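Long-range contact in Poly(A) ribonuclease POP2 (Saccharomyces cerevisiae, PDB 1UOC), which degrades RNA from its 3' end, preferring poly(A), as a nuclease subunit of the CCR4-NOT complex that deadenylates mRNA: residues 206-210 against 268-272. Sequence-based numbering, arbitrary orientation.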
loop_
_atom_site.group_PDB
_atom_site.type_symbol
_atom_site.label_atom_id
_atom_site.label_comp_id
_atom_site.label_asym_id
_atom_site.label_seq_id
_atom_site.Cartn_x
_atom_site.Cartn_y
_atom_site.Cartn_z
ATOM N N ILE A 206 9.737 -6.195 -14.311
ATOM C CA ILE A 206 10.394 -5.938 -15.575
ATOM C C ILE A 206 11.902 -5.807 -15.405
ATOM O O ILE A 206 12.648 -5.975 -16.365
ATOM C CB ILE A 206 9.798 -4.702 -16.316
ATOM C CG1 ILE A 206 10.523 -3.423 -15.937
ATOM C CG2 ILE A 206 8.315 -4.579 -16.009
ATOM C CD1 ILE A 206 10.195 -2.283 -16.878
ATOM N N ILE A 207 12.362 -5.508 -14.195
ATOM C CA ILE A 207 13.805 -5.425 -13.968
ATOM C C ILE A 207 14.264 -6.873 -13.873
ATOM O O ILE A 207 15.157 -7.313 -14.595
ATOM C CB ILE A 207 14.169 -4.744 -12.625
ATOM C CG1 ILE A 207 13.986 -3.230 -12.714
ATOM C CG2 ILE A 207 15.609 -5.083 -12.251
ATOM C CD1 ILE A 207 14.330 -2.507 -11.418
ATOM N N GLN A 208 13.626 -7.601 -12.963
ATOM C CA GLN A 208 13.920 -9.007 -12.724
ATOM C C GLN A 208 13.218 -9.809 -13.802
ATOM O O GLN A 208 12.463 -10.739 -13.516
ATOM C CB GLN A 208 13.412 -9.417 -11.334
ATOM C CG GLN A 208 14.402 -10.244 -10.517
ATOM C CD GLN A 208 15.803 -9.666 -10.555
ATOM O OE1 GLN A 208 16.494 -9.768 -11.567
ATOM N NE2 GLN A 208 16.227 -9.047 -9.456
ATOM N N GLU A 209 13.480 -9.421 -15.047
ATOM C CA GLU A 209 12.909 -10.052 -16.232
ATOM C C GLU A 209 13.841 -9.627 -17.365
ATOM O O GLU A 209 13.807 -10.170 -18.470
ATOM C CB GLU A 209 11.490 -9.522 -16.475
ATOM C CG GLU A 209 10.562 -10.446 -17.244
ATOM C CD GLU A 209 9.100 -10.013 -17.147
ATOM O OE1 GLU A 209 8.757 -8.921 -17.655
ATOM O OE2 GLU A 209 8.291 -10.763 -16.557
ATOM N N PHE A 210 14.676 -8.640 -17.051
ATOM C CA PHE A 210 15.659 -8.087 -17.976
ATOM C C PHE A 210 16.981 -8.821 -17.766
ATOM O O PHE A 210 17.871 -8.780 -18.619
ATOM C CB PHE A 210 15.861 -6.598 -17.693
ATOM C CG PHE A 210 15.530 -5.704 -18.850
ATOM C CD1 PHE A 210 14.235 -5.653 -19.361
ATOM C CD2 PHE A 210 16.508 -4.891 -19.416
ATOM C CE1 PHE A 210 13.919 -4.804 -20.420
ATOM C CE2 PHE A 210 16.201 -4.041 -20.474
ATOM C CZ PHE A 210 14.906 -3.995 -20.978
ATOM N N LYS A 268 16.788 4.127 -12.967
ATOM C CA LYS A 268 16.829 3.643 -14.345
ATOM C C LYS A 268 16.681 2.132 -14.443
ATOM O O LYS A 268 17.087 1.391 -13.545
ATOM C CB LYS A 268 18.147 4.033 -15.016
ATOM C CG LYS A 268 18.461 5.514 -15.008
ATOM C CD LYS A 268 17.470 6.295 -15.839
ATOM C CE LYS A 268 17.881 7.751 -15.943
ATOM N NZ LYS A 268 16.913 8.541 -16.757
ATOM N N PHE A 269 16.086 1.676 -15.539
ATOM C CA PHE A 269 15.936 0.249 -15.765
ATOM C C PHE A 269 17.276 -0.212 -16.342
ATOM O O PHE A 269 18.090 0.613 -16.775
ATOM C CB PHE A 269 14.801 -0.044 -16.758
ATOM C CG PHE A 269 13.422 0.142 -16.183
ATOM C CD1 PHE A 269 12.660 1.262 -16.506
ATOM C CD2 PHE A 269 12.897 -0.790 -15.287
ATOM C CE1 PHE A 269 11.394 1.455 -15.944
ATOM C CE2 PHE A 269 11.629 -0.606 -14.715
ATOM C CZ PHE A 269 10.880 0.519 -15.046
ATOM N N PRO A 270 17.531 -1.528 -16.339
ATOM C CA PRO A 270 18.790 -2.056 -16.871
ATOM C C PRO A 270 19.178 -1.560 -18.270
ATOM O O PRO A 270 20.325 -1.726 -18.686
ATOM C CB PRO A 270 18.564 -3.564 -16.830
ATOM C CG PRO A 270 17.756 -3.717 -15.579
ATOM C CD PRO A 270 16.739 -2.605 -15.713
ATOM N N ASN A 271 18.243 -0.947 -18.993
ATOM C CA ASN A 271 18.550 -0.470 -20.338
ATOM C C ASN A 271 18.592 1.050 -20.468
ATOM O O ASN A 271 18.503 1.583 -21.576
ATOM C CB ASN A 271 17.545 -1.044 -21.340
ATOM C CG ASN A 271 16.227 -0.291 -21.353
ATOM O OD1 ASN A 271 15.646 -0.003 -20.305
ATOM N ND2 ASN A 271 15.743 0.023 -22.549
ATOM N N GLY A 272 18.726 1.745 -19.341
ATOM C CA GLY A 272 18.788 3.198 -19.375
ATOM C C GLY A 272 17.455 3.916 -19.242
ATOM O O GLY A 272 17.416 5.078 -18.824
#
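Ile206 and Ile207 pack against Phe269, joining segment 206-210, on helix 200-207, to a type I beta turn, Phe269 to Gly272, in the loop that follows helix 247-264. Both pieces belong to the DEDD-type nuclease domain, but the contact is apolar packing at its surface, away from the predicted catalytic metal site. CD1 of Ile206 sits over one face of the Phe269 ring, as in a CH-pi contact, but the modelled approach is too close for carbons, so its detail is doubtful. Ile207 comes to the same ring at its edge, near the ring plane, with CG1 3.7 Å from Phe269 CD2. That approach follows from the first torsion of Ile207 (chi1 -76°), which sets CG1 anti to the carbonyl carbon. Pro270 continues the apolar surface, its CD 4.1 Å from Ile207 CG1 and its CB 3.6 Å from Phe210 CD2. At the exposed margin, the edge of the Phe210 ring meets Asn271, Phe210 CE2 lying 3.4 Å from Asn271 CB; the amide plane is inclined 57° to the ring, so the two do not stack.

Further out, Phe275 and Tyr278 bring their rings to Phe269 at steep angles, and the same two residues touch Ile207 and Ile206 respectively. Were Phe269 an alanine, the Ile206 and Ile207 side chains would probably lose their shared aromatic partner and a gap would be likely to open beside Phe275 and Tyr278. Backbone bonds shape both segments: Gly272 N to Phe269 O, at 2.9 Å, closes the beta turn. Around Gln208, the centre of an inverse gamma turn, Ile207 O accepts from Glu209 N at 2.7 Å and Phe210 N at 2.8 Å.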